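Local coordinates for NADH oxidoreductase (Mesorhizobium loti, PDB 3PI7), which probably binds NADPH and works as an NAD(P)H-dependent oxidoreductase, a putative quinone reductase that joins a GroES-like fold to a Rossmann fold, at residues A13-G18 with G40-P45; N57-N62 with G118-Y123; F110-S115 with E122-E127; E31-Y36 with A328-W333. One frame throughout, in Å; residues are numbered along the deposited sequence. Where two conformers were deposited one is given.

Contact 1: A13-G18 with G40-P45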
loop_
_atom_site.group_PDB
_atom_site.type_symbol
_atom_site.label_atom_id
_atom_site.label_comp_id
_atom_site.label_asym_id
_atom_site.label_seq_id
_atom_site.Cartn_x
_atom_site.Cartn_y
_atom_site.Cartn_z
ATOM N N ALA A 13 2.755 35.201 21.619
ATOM C CA ALA A 13 2.726 33.984 20.826
ATOM C C ALA A 13 1.745 33.002 21.412
ATOM O O ALA A 13 1.338 33.187 22.564
ATOM C CB ALA A 13 4.124 33.363 20.782
ATOM N N LEU A 14 1.345 31.977 20.624
ATOM C CA LEU A 14 0.463 30.873 21.071
ATOM C C LEU A 14 1.373 29.697 21.295
ATOM O O LEU A 14 1.873 29.104 20.326
ATOM C CB LEU A 14 -0.638 30.568 20.037
ATOM C CG LEU A 14 -1.493 31.755 19.607
ATOM C CD1 LEU A 14 -2.538 31.312 18.617
ATOM C CD2 LEU A 14 -2.155 32.454 20.833
ATOM N N LEU A 15 1.688 29.442 22.570
ATOM C CA LEU A 15 2.682 28.464 22.972
ATOM C C LEU A 15 2.139 27.088 23.202
ATOM O O LEU A 15 1.125 26.921 23.872
ATOM C CB LEU A 15 3.358 28.924 24.251
ATOM C CG LEU A 15 3.792 30.373 24.277
ATOM C CD1 LEU A 15 4.263 30.745 25.666
ATOM C CD2 LEU A 15 4.863 30.642 23.233
ATOM N N LEU A 16 2.880 26.090 22.726
ATOM C CA LEU A 16 2.509 24.689 22.929
ATOM C C LEU A 16 2.511 24.327 24.401
ATOM O O LEU A 16 3.479 24.611 25.116
ATOM C CB LEU A 16 3.470 23.777 22.184
ATOM C CG LEU A 16 3.369 23.841 20.690
ATOM C CD1 LEU A 16 4.640 23.355 20.071
ATOM C CD2 LEU A 16 2.129 23.082 20.180
ATOM N N VAL A 17 1.421 23.692 24.849
ATOM C CA VAL A 17 1.284 23.242 26.232
ATOM C C VAL A 17 1.832 21.816 26.302
ATOM O O VAL A 17 2.427 21.419 27.310
ATOM C CB VAL A 17 -0.210 23.347 26.641
ATOM C CG1 VAL A 17 -0.526 22.599 27.930
ATOM C CG2 VAL A 17 -0.626 24.799 26.757
ATOM N N GLY A 18 1.613 21.070 25.227
ATOM C CA GLY A 18 2.056 19.685 25.121
ATOM C C GLY A 18 3.485 19.557 24.652
ATOM O O GLY A 18 4.026 20.461 24.012
ATOM N N GLY A 40 1.069 33.644 25.489
ATOM C CA GLY A 40 2.112 34.094 26.400
ATOM C C GLY A 40 2.999 35.134 25.776
ATOM O O GLY A 40 2.888 35.424 24.589
ATOM N N ARG A 41 3.843 35.733 26.593
ATOM C CA ARG A 41 4.840 36.701 26.152
ATOM C C ARG A 41 6.162 36.011 26.382
ATOM O O ARG A 41 6.413 35.557 27.494
ATOM C CB ARG A 41 4.735 38.032 26.934
ATOM C CG ARG A 41 3.512 38.871 26.576
ATOM C CD ARG A 41 3.665 40.340 26.968
ATOM N NE ARG A 41 4.662 41.037 26.133
ATOM C CZ ARG A 41 4.419 41.528 24.919
ATOM N NH1 ARG A 41 3.215 41.401 24.372
ATOM N NH2 ARG A 41 5.384 42.119 24.232
ATOM N N ILE A 42 6.969 35.856 25.337
ATOM C CA ILE A 42 8.239 35.151 25.434
ATOM C C ILE A 42 9.314 35.921 24.689
ATOM O O ILE A 42 9.005 36.789 23.890
ATOM C CB ILE A 42 8.123 33.688 24.882
ATOM C CG1 ILE A 42 7.709 33.642 23.402
ATOM C CG2 ILE A 42 7.188 32.813 25.746
ATOM C CD1 ILE A 42 8.156 32.302 22.715
ATOM N N ALA A 43 10.570 35.564 24.921
ATOM C CA ALA A 43 11.679 36.178 24.222
ATOM C C ALA A 43 11.620 35.875 22.735
ATOM O O ALA A 43 11.224 34.780 22.312
ATOM C CB ALA A 43 12.998 35.670 24.801
ATOM N N VAL A 44 11.975 36.882 21.930
ATOM C CA VAL A 44 12.052 36.717 20.497
ATOM C C VAL A 44 13.279 35.826 20.217
ATOM O O VAL A 44 14.365 36.095 20.727
ATOM C CB VAL A 44 12.110 38.082 19.758
ATOM C CG1 VAL A 44 12.414 37.903 18.267
ATOM C CG2 VAL A 44 10.802 38.853 19.954
ATOM N N PRO A 45 13.119 34.733 19.441
ATOM C CA PRO A 45 14.271 33.878 19.156
ATOM C C PRO A 45 15.275 34.523 18.208
ATOM O O PRO A 45 14.962 35.488 17.509
ATOM C CB PRO A 45 13.629 32.644 18.517
ATOM C CG PRO A 45 12.416 33.234 17.770
ATOM C CD PRO A 45 11.896 34.254 18.756
#
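Ala-13 and Gly-40 face each other as an antiparallel hydrogen-bonded pair, each amide bonded to the other's carbonyl. Gly-40 N reaches Ala-13 O at 3.0 Å in a nearly straight bond (N-H...O 166°). The return bond, from Ala-13 N to Gly-40 O, has the same length but is more bent. From this pair the two segments run off in different directions, the axes of strands 13-16 and 40-43 making 87°, and on the same face of the sheet Leu-15 and Ile-42 meet. With CG anti to the carbonyl carbon, beside the backbone N (chi1 -46°), Leu-15 spreads both methyls against Ile-42: CD1 touches Ile-42 CG2 at 3.6 Å, and CD2 meets Ile-42 CD1 at 3.7 Å. The two side chains run past each other in opposite directions. Leu-15 CD1 also sits 4.0 Å from Gly-40 CA, in the place a CB would need. Ala-13 CB makes a looser contact with Ile-42.

In the next shell, Trp-117 and Met-11 pack on Ile-42, and Pro-82 and Ala-121 border Ala-13. Backbone bonding between Leu-15 and Glu-38 continues the ladder. The pair sits midway along the two-stranded antiparallel sheet of strands 10-16 and 37-43.

Contact 2: N57-N62 with G118-Y123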
loop_
_atom_site.group_PDB
_atom_site.type_symbol
_atom_site.label_atom_id
_atom_site.label_comp_id
_atom_site.label_asym_id
_atom_site.label_seq_id
_atom_site.Cartn_x
_atom_site.Cartn_y
_atom_site.Cartn_z
ATOM N N ASN A 57 3.001 38.714 9.543
ATOM C CA ASN A 57 1.874 39.554 9.192
ATOM C C ASN A 57 0.583 38.749 9.362
ATOM O O ASN A 57 -0.345 39.219 10.012
ATOM C CB ASN A 57 2.022 40.096 7.762
ATOM C CG ASN A 57 0.855 40.953 7.337
ATOM O OD1 ASN A 57 0.229 41.643 8.145
ATOM N ND2 ASN A 57 0.577 40.976 6.056
ATOM N N LEU A 58 0.539 37.532 8.798
ATOM C CA LEU A 58 -0.621 36.643 8.853
ATOM C C LEU A 58 -0.135 35.219 8.925
ATOM O O LEU A 58 0.840 34.886 8.256
ATOM C CB LEU A 58 -1.523 36.819 7.602
ATOM C CG LEU A 58 -2.301 38.127 7.396
ATOM C CD1 LEU A 58 -2.821 38.232 5.971
ATOM C CD2 LEU A 58 -3.481 38.244 8.360
ATOM N N ALA A 59 -0.798 34.379 9.706
ATOM C CA ALA A 59 -0.403 32.977 9.765
ATOM C C ALA A 59 -1.611 32.129 9.391
ATOM O O ALA A 59 -2.725 32.477 9.746
ATOM C CB ALA A 59 0.111 32.622 11.165
ATOM N N SER A 60 -1.405 31.078 8.617
ATOM C CA SER A 60 -2.488 30.163 8.256
ATOM C C SER A 60 -2.750 29.184 9.365
ATOM O O SER A 60 -1.878 28.925 10.204
ATOM C CB SER A 60 -2.134 29.350 7.012
ATOM O OG SER A 60 -2.054 30.086 5.814
ATOM N N ILE A 61 -3.924 28.570 9.326
ATOM C CA ILE A 61 -4.279 27.439 10.179
ATOM C C ILE A 61 -4.632 26.306 9.235
ATOM O O ILE A 61 -5.601 26.425 8.471
ATOM C CB ILE A 61 -5.391 27.689 11.215
ATOM C CG1 ILE A 61 -5.093 28.931 12.072
ATOM C CG2 ILE A 61 -5.584 26.417 12.094
ATOM C CD1 ILE A 61 -6.334 29.435 12.782
ATOM N N ASN A 62 -3.837 25.241 9.246
ATOM C CA ASN A 62 -4.068 24.078 8.384
ATOM C C ASN A 62 -4.395 22.843 9.197
ATOM O O ASN A 62 -3.984 22.780 10.353
ATOM C CB ASN A 62 -2.811 23.790 7.555
ATOM C CG ASN A 62 -2.508 24.863 6.548
ATOM O OD1 ASN A 62 -3.324 25.178 5.679
ATOM N ND2 ASN A 62 -1.362 25.497 6.700
ATOM N N GLY A 118 7.276 28.697 15.635
ATOM C CA GLY A 118 6.128 28.730 14.742
ATOM C C GLY A 118 5.603 30.065 14.315
ATOM O O GLY A 118 5.913 31.097 14.911
ATOM N N SER A 119 4.685 30.024 13.349
ATOM C CA SER A 119 4.123 31.259 12.817
ATOM C C SER A 119 3.037 31.901 13.705
ATOM O O SER A 119 2.608 32.993 13.376
ATOM C CB SER A 119 3.536 30.991 11.439
ATOM O OG SER A 119 2.496 30.036 11.513
ATOM N N TRP A 120 2.538 31.231 14.749
ATOM C CA TRP A 120 1.459 31.779 15.608
ATOM C C TRP A 120 2.115 32.599 16.728
ATOM O O TRP A 120 2.047 32.285 17.923
ATOM C CB TRP A 120 0.542 30.673 16.145
ATOM C CG TRP A 120 -0.176 29.908 15.076
ATOM C CD1 TRP A 120 -0.158 30.138 13.729
ATOM C CD2 TRP A 120 -0.993 28.764 15.273
ATOM N NE1 TRP A 120 -0.907 29.200 13.079
ATOM C CE2 TRP A 120 -1.447 28.347 14.000
ATOM C CE3 TRP A 120 -1.390 28.047 16.403
ATOM C CZ2 TRP A 120 -2.289 27.252 13.831
ATOM C CZ3 TRP A 120 -2.239 26.958 16.232
ATOM C CH2 TRP A 120 -2.636 26.547 14.958
ATOM N N ALA A 121 2.804 33.650 16.277
ATOM C CA ALA A 121 3.691 34.470 17.057
ATOM C C ALA A 121 3.980 35.727 16.310
ATOM O O ALA A 121 3.817 35.763 15.093
ATOM C CB ALA A 121 4.992 33.701 17.269
ATOM N N GLU A 122 4.412 36.762 17.014
ATOM C CA GLU A 122 4.771 37.992 16.345
ATOM C C GLU A 122 5.988 37.822 15.441
ATOM O O GLU A 122 6.096 38.532 14.444
ATOM C CB GLU A 122 4.996 39.090 17.375
ATOM C CG GLU A 122 3.651 39.626 17.830
ATOM C CD GLU A 122 3.676 40.702 18.895
ATOM O OE1 GLU A 122 4.513 40.611 19.818
ATOM O OE2 GLU A 122 2.752 41.543 18.890
ATOM N N TYR A 123 6.894 36.921 15.796
ATOM C CA TYR A 123 8.118 36.587 15.066
ATOM C C TYR A 123 8.260 35.085 14.995
ATOM O O TYR A 123 8.105 34.406 16.016
ATOM C CB TYR A 123 9.371 37.201 15.743
ATOM C CG TYR A 123 9.287 38.710 15.784
ATOM C CD1 TYR A 123 8.551 39.360 16.779
ATOM C CD2 TYR A 123 9.827 39.482 14.761
ATOM C CE1 TYR A 123 8.332 40.735 16.738
ATOM C CE2 TYR A 123 9.634 40.862 14.724
ATOM C CZ TYR A 123 8.897 41.484 15.724
ATOM O OH TYR A 123 8.677 42.826 15.682
#
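Trp-120 turns the edge of its indole toward strand 58-60 and bonds through NE1 to the backbone oxygen of Ser-60. The NE1 to Ser-60 O distance is 3.0 Å and the bond is close to straight (163° at the hydrogen). Ser-60 O lies in the ring plane of the indole, although the donor is tilted out of the carbonyl plane. Two torsions aim the ring. CG stands anti to the carbonyl carbon, beside the backbone N (chi1 -62°), and a chi2 of -4° brings CD1 almost into eclipse with CA, so that the pyrrole edge of the ring leads toward the strand.

Apolar contacts flank the bond. Ala-59 CB lies at the ring edge, near its plane, 3.6 Å from Trp-120 CD1. At the six-membered ring, Ile-61 crosses the indole at about a right angle, and both of its branches reach one atom: CG1 is 3.7 Å and CG2 is 3.8 Å from Trp-120 CZ2. Ser-119 completes the grip on Ala-59, its OG lying 3.5 Å from Ala-59 CB while bonding to the backbone oxygen of Glu-86. The hydroxyl of Ser-60 points the other way, to Ala-144 O.

Ile-347 and Leu-14 also pack against Trp-120, and Ile-347 pairs by backbone with Ala-59. Trp-120 is the central residue of an inverse gamma turn, and Asn-57 and Leu-58 both face Val-88 in a classic beta bulge. An indole thus joins an irregular loop to a short strand in the core of the GroES-like domain.

Contact 3: F110-S115 with E122-E127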
loop_
_atom_site.group_PDB
_atom_site.type_symbol
_atom_site.label_atom_id
_atom_site.label_comp_id
_atom_site.label_asym_id
_atom_site.label_seq_id
_atom_site.Cartn_x
_atom_site.Cartn_y
_atom_site.Cartn_z
ATOM N N PHE A 110 6.321 31.777 4.223
ATOM C CA PHE A 110 7.321 30.921 4.839
ATOM C C PHE A 110 6.698 29.691 5.476
ATOM O O PHE A 110 5.532 29.723 5.853
ATOM C CB PHE A 110 8.145 31.683 5.880
ATOM C CG PHE A 110 7.332 32.135 7.060
ATOM C CD1 PHE A 110 6.657 33.353 7.036
ATOM C CD2 PHE A 110 7.264 31.361 8.210
ATOM C CE1 PHE A 110 5.880 33.766 8.130
ATOM C CE2 PHE A 110 6.469 31.759 9.286
ATOM C CZ PHE A 110 5.798 32.965 9.240
ATOM N N ALA A 111 7.516 28.653 5.650
ATOM C CA ALA A 111 7.151 27.415 6.317
ATOM C C ALA A 111 8.189 27.225 7.407
ATOM O O ALA A 111 9.388 27.319 7.144
ATOM C CB ALA A 111 7.131 26.251 5.319
ATOM N N THR A 112 7.737 27.075 8.641
ATOM C CA THR A 112 8.660 26.992 9.779
ATOM C C THR A 112 9.317 25.637 9.909
ATOM O O THR A 112 10.401 25.550 10.512
ATOM C CB THR A 112 7.923 27.381 11.068
ATOM O OG1 THR A 112 6.803 26.507 11.227
ATOM C CG2 THR A 112 7.416 28.790 11.025
ATOM N N GLY A 113 8.696 24.600 9.335
ATOM C CA GLY A 113 9.214 23.238 9.324
ATOM C C GLY A 113 9.618 22.759 10.697
ATOM O O GLY A 113 8.788 22.694 11.595
ATOM N N LEU A 114 10.896 22.486 10.865
ATOM C CA LEU A 114 11.455 21.979 12.122
ATOM C C LEU A 114 12.138 23.071 12.925
ATOM O O LEU A 114 12.911 22.764 13.843
ATOM C CB LEU A 114 12.471 20.865 11.830
ATOM C CG LEU A 114 11.992 19.658 11.037
ATOM C CD1 LEU A 114 13.175 18.731 10.742
ATOM C CD2 LEU A 114 10.944 18.891 11.802
ATOM N N SER A 115 11.880 24.342 12.612
ATOM C CA SER A 115 12.581 25.412 13.368
ATOM C C SER A 115 12.180 25.453 14.856
ATOM O O SER A 115 12.960 25.913 15.705
ATOM C CB SER A 115 12.269 26.783 12.765
ATOM O OG SER A 115 10.955 27.192 13.136
ATOM N N GLU A 122 4.412 36.762 17.014
ATOM C CA GLU A 122 4.771 37.992 16.345
ATOM C C GLU A 122 5.988 37.822 15.441
ATOM O O GLU A 122 6.096 38.532 14.444
ATOM C CB GLU A 122 4.996 39.090 17.375
ATOM C CG GLU A 122 3.651 39.626 17.830
ATOM C CD GLU A 122 3.676 40.702 18.895
ATOM O OE1 GLU A 122 4.513 40.611 19.818
ATOM O OE2 GLU A 122 2.752 41.543 18.890
ATOM N N TYR A 123 6.894 36.921 15.796
ATOM C CA TYR A 123 8.118 36.587 15.066
ATOM C C TYR A 123 8.260 35.085 14.995
ATOM O O TYR A 123 8.105 34.406 16.016
ATOM C CB TYR A 123 9.371 37.201 15.743
ATOM C CG TYR A 123 9.287 38.710 15.784
ATOM C CD1 TYR A 123 8.551 39.360 16.779
ATOM C CD2 TYR A 123 9.827 39.482 14.761
ATOM C CE1 TYR A 123 8.332 40.735 16.738
ATOM C CE2 TYR A 123 9.634 40.862 14.724
ATOM C CZ TYR A 123 8.897 41.484 15.724
ATOM O OH TYR A 123 8.677 42.826 15.682
ATOM N N ALA A 124 8.594 34.573 13.809
ATOM C CA ALA A 124 8.802 33.130 13.587
ATOM C C ALA A 124 10.180 32.924 13.024
ATOM O O ALA A 124 10.803 33.884 12.554
ATOM C CB ALA A 124 7.746 32.596 12.614
ATOM N N VAL A 125 10.681 31.697 13.095
ATOM C CA VAL A 125 11.969 31.378 12.492
ATOM C C VAL A 125 11.727 30.356 11.390
ATOM O O VAL A 125 10.971 29.400 11.587
ATOM C CB VAL A 125 13.004 30.868 13.533
ATOM C CG1 VAL A 125 14.293 30.411 12.852
ATOM C CG2 VAL A 125 13.294 31.932 14.574
ATOM N N ALA A 126 12.339 30.568 10.234
ATOM C CA ALA A 126 12.273 29.588 9.169
ATOM C C ALA A 126 13.630 29.453 8.551
ATOM O O ALA A 126 14.443 30.390 8.611
ATOM C CB ALA A 126 11.226 30.030 8.112
ATOM N N GLU A 127 13.873 28.330 7.892
ATOM C CA GLU A 127 15.083 28.186 7.059
ATOM C C GLU A 127 14.976 29.161 5.921
ATOM O O GLU A 127 13.865 29.365 5.409
ATOM C CB GLU A 127 15.174 26.748 6.485
ATOM C CG GLU A 127 15.444 25.715 7.555
ATOM C CD GLU A 127 16.785 25.844 8.253
ATOM O OE1 GLU A 127 17.745 26.343 7.627
ATOM O OE2 GLU A 127 16.841 25.545 9.466
HETATM O O HOH W 1 11.795 26.385 8.028
#
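Phe-110 packs against Ala-124 and Ala-126 of strand 123-127, where the GroES-like domain brings the end of strand 107-111 and the type II' beta turn Thr-112 to Ser-115 against that strand. Followed outward, its CB lies 4.1 Å from Ala-126 CB. On the ring, CD2 still borders this methyl, at 4.2 Å. Farther out the partner changes: CE2 approaches Ala-124 CB to 3.7 Å, and CZ, at the tip, is only slightly more distant from it. CG stands between the backbone N and the carbonyl carbon (chi1 65°), the crowded position, from which the ring extends past both alanines. Thr-112 CG2 meets the ring at its edge, in plane. Ile-54 and Cys-131 add further packing on Phe-110.

In the turn, Gly-113 takes the positive phi of the second position (51°), and Ser-115 N closes back on Thr-112 O. Ser-115 is thereby brought beside the strand, and its OG donates to Val-125 O at 2.7 Å from above the carbonyl plane. The same hydroxyl is bonded to Trp-117 N, so one small side chain ties the strand to the loop that follows the turn. Thr-112 turns its OG1 to Gly-84 O, and its CG2 lies 3.7 Å from Val-125 O. A glycerol, probably from the crystallisation liquor, is bonded to Gly-113 O.

Where the backbones make no direct bond, a water fills in: it accepts from Glu-127 N at 2.8 Å and donates to Ala-111 O at 2.7 Å.

Contact 4: E31-Y36 with A328-W333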
loop_
_atom_site.group_PDB
_atom_site.type_symbol
_atom_site.label_atom_id
_atom_site.label_comp_id
_atom_site.label_asym_id
_atom_site.label_seq_id
_atom_site.Cartn_x
_atom_site.Cartn_y
_atom_site.Cartn_z
ATOM N N GLU A 31 -11.816 21.023 19.436
ATOM C CA GLU A 31 -12.897 21.347 20.334
ATOM C C GLU A 31 -12.572 22.609 21.161
ATOM O O GLU A 31 -13.472 23.370 21.513
ATOM C CB GLU A 31 -13.202 20.113 21.240
ATOM C CG GLU A 31 -12.145 19.700 22.272
ATOM C CD GLU A 31 -10.779 19.164 21.855
ATOM O OE1 GLU A 31 -10.507 19.027 20.641
ATOM O OE2 GLU A 31 -9.967 18.887 22.768
ATOM N N ALA A 32 -11.291 22.793 21.500
ATOM C CA ALA A 32 -10.783 23.906 22.298
ATOM C C ALA A 32 -9.289 24.093 22.056
ATOM O O ALA A 32 -8.599 23.127 21.703
ATOM C CB ALA A 32 -11.045 23.660 23.781
HETATM N N MSE A 33 -8.784 25.325 22.274
HETATM C CA MSE A 33 -7.359 25.596 22.124
HETATM C C MSE A 33 -6.614 25.449 23.448
HETATM O O MSE A 33 -5.443 25.079 23.453
HETATM C CB MSE A 33 -7.141 27.028 21.600
HETATM C CG MSE A 33 -7.700 27.238 20.228
HETATM SE SE MSE A 33 -6.414 26.925 18.894
HETATM C CE MSE A 33 -5.593 28.674 18.729
ATOM N N GLU A 34 -7.296 25.745 24.580
ATOM C CA GLU A 34 -6.695 25.781 25.916
ATOM C C GLU A 34 -5.993 24.505 26.338
ATOM O O GLU A 34 -5.011 24.632 27.069
ATOM C CB GLU A 34 -7.717 26.178 26.980
ATOM C CG GLU A 34 -8.265 27.583 26.788
ATOM C CD GLU A 34 -9.458 27.723 25.860
ATOM O OE1 GLU A 34 -9.833 26.738 25.179
ATOM O OE2 GLU A 34 -9.980 28.855 25.770
ATOM N N PRO A 35 -6.383 23.283 25.916
ATOM C CA PRO A 35 -5.585 22.103 26.321
ATOM C C PRO A 35 -4.211 22.069 25.634
ATOM O O PRO A 35 -3.270 21.442 26.137
ATOM C CB PRO A 35 -6.411 20.919 25.788
ATOM C CG PRO A 35 -7.760 21.459 25.443
ATOM C CD PRO A 35 -7.547 22.885 25.087
ATOM N N TYR A 36 -4.087 22.775 24.509
ATOM C CA TYR A 36 -2.943 22.651 23.597
ATOM C C TYR A 36 -2.093 23.865 23.470
ATOM O O TYR A 36 -0.921 23.746 23.100
ATOM C CB TYR A 36 -3.459 22.307 22.188
ATOM C CG TYR A 36 -4.450 21.175 22.196
ATOM C CD1 TYR A 36 -4.083 19.911 22.641
ATOM C CD2 TYR A 36 -5.785 21.386 21.843
ATOM C CE1 TYR A 36 -5.015 18.874 22.717
ATOM C CE2 TYR A 36 -6.729 20.361 21.940
ATOM C CZ TYR A 36 -6.336 19.108 22.371
ATOM O OH TYR A 36 -7.249 18.083 22.431
ATOM N N ALA A 328 -4.664 37.770 19.895
ATOM C CA ALA A 328 -5.227 37.938 21.233
ATOM C C ALA A 328 -6.564 37.228 21.398
ATOM O O ALA A 328 -7.008 37.052 22.529
ATOM C CB ALA A 328 -5.395 39.415 21.574
ATOM N N GLU A 329 -7.229 36.915 20.289
ATOM C CA GLU A 329 -8.518 36.232 20.259
ATOM C C GLU A 329 -8.399 34.770 19.848
ATOM O O GLU A 329 -9.404 34.073 19.886
ATOM C CB GLU A 329 -9.487 36.923 19.257
ATOM C CG GLU A 329 -9.862 38.361 19.592
ATOM C CD GLU A 329 -10.692 38.542 20.848
ATOM O OE1 GLU A 329 -11.079 37.537 21.497
ATOM O OE2 GLU A 329 -10.934 39.713 21.195
ATOM N N ALA A 330 -7.215 34.318 19.382
ATOM C CA ALA A 330 -7.061 32.998 18.801
ATOM C C ALA A 330 -7.385 31.838 19.760
ATOM O O ALA A 330 -8.091 30.911 19.356
ATOM C CB ALA A 330 -5.659 32.840 18.240
ATOM N N ILE A 331 -6.895 31.887 21.012
ATOM C CA ILE A 331 -7.144 30.789 21.966
ATOM C C ILE A 331 -8.633 30.623 22.164
ATOM O O ILE A 331 -9.168 29.510 22.107
ATOM C CB ILE A 331 -6.398 31.024 23.321
ATOM C CG1 ILE A 331 -4.861 30.998 23.118
ATOM C CG2 ILE A 331 -6.832 30.011 24.411
ATOM C CD1 ILE A 331 -4.285 29.724 22.720
ATOM N N ALA A 332 -9.322 31.740 22.336
ATOM C CA ALA A 332 -10.740 31.670 22.588
ATOM C C ALA A 332 -11.571 31.315 21.379
ATOM O O ALA A 332 -12.497 30.530 21.533
ATOM C CB ALA A 332 -11.239 32.998 23.154
ATOM N N TRP A 333 -11.281 31.875 20.191
ATOM C CA TRP A 333 -12.232 31.753 19.090
ATOM C C TRP A 333 -11.802 31.040 17.831
ATOM O O TRP A 333 -12.643 30.891 16.931
ATOM C CB TRP A 333 -12.765 33.154 18.723
ATOM C CG TRP A 333 -13.250 33.921 19.919
ATOM C CD1 TRP A 333 -12.750 35.096 20.385
ATOM C CD2 TRP A 333 -14.219 33.481 20.893
ATOM N NE1 TRP A 333 -13.375 35.446 21.560
ATOM C CE2 TRP A 333 -14.304 34.487 21.877
ATOM C CE3 TRP A 333 -15.064 32.352 21.001
ATOM C CZ2 TRP A 333 -15.163 34.385 22.983
ATOM C CZ3 TRP A 333 -15.895 32.241 22.107
ATOM C CH2 TRP A 333 -15.960 33.259 23.069
HETATM O O HOH W 2 -10.740 27.397 22.858
HETATM O O HOH W 3 -12.455 29.141 24.711
#
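Met-33, present as selenomethionine, and Ile-331 carry the van der Waals packing. Met-33 CB lies against the helix backbone, 3.2 Å from Ile-331 O, and makes an apolar pair with Ile-331 CD1. From there the side chain bends twice, at chi2 (-93°) and chi3 (-88°). Its terminal CE ends 3.4 Å from Ala-330 O and packs on Ala-330 CB. Leu-14 touches Met-33, Ala-330 and Ile-331 alike, so strand 10-16 packs against both segments. Glu-34 lies across the other branch of Ile-331: its aliphatic CG and its OE2 both border Ile-331 CG2, with OE2 at 3.6 Å.

The helix in question, 327-338, follows strand 323-326 near the C-terminal end of the chain, whereas residues 31-36 belong to the long connection between strands 10-16 and 37-43. Strand 323-326 pairs with 345-348, which joins strand 58-60 in the mixed sheet of the GroES-like fold, so parts from near both ends of the chain meet here.

Polar links between the two segments run through water. One water accepts from Met-33 N at 2.9 Å and bridges to Glu-34 OE1 and to Ile-331 O. The residue four positions after Ile-331 is Pro-335, which has no N-H to offer this carbonyl. A second water lies 2.7 Å from Glu-34 OE2 and makes a weak link to Ala-332 O.

Within residues 31-36, Tyr-36 N bonds to Met-33 O. Tyr-36 OH donates to the syn lone pair of Glu-31 OE2 at 2.9 Å, while Pro-35 CB sits over the centre of the tyrosine ring.

How the contacts relate
Strand 10-16 connects contact 1 to two of the others. Leu-14 N makes a probable hydrogen bond of 2.8 Å to Trp-120 O of contact 2, and Leu-14 CD1 packs 3.5 Å from Ala-330 CB of contact 4. Contacts 2 and 3 are the closest pair, with centres about 9 Å apart; they share Glu-122 and Tyr-123, and Ser-119 CB touches Phe-110 CE2 at 3.7 Å. Contact 3 reaches contact 1 through Val-125 and Pro-45, but remains about 8 Å from contact 4 at the nearest atoms. Immediately after Gly-18 of contact 1, Asp-19, together with Tyr-21, binds the potassium ion.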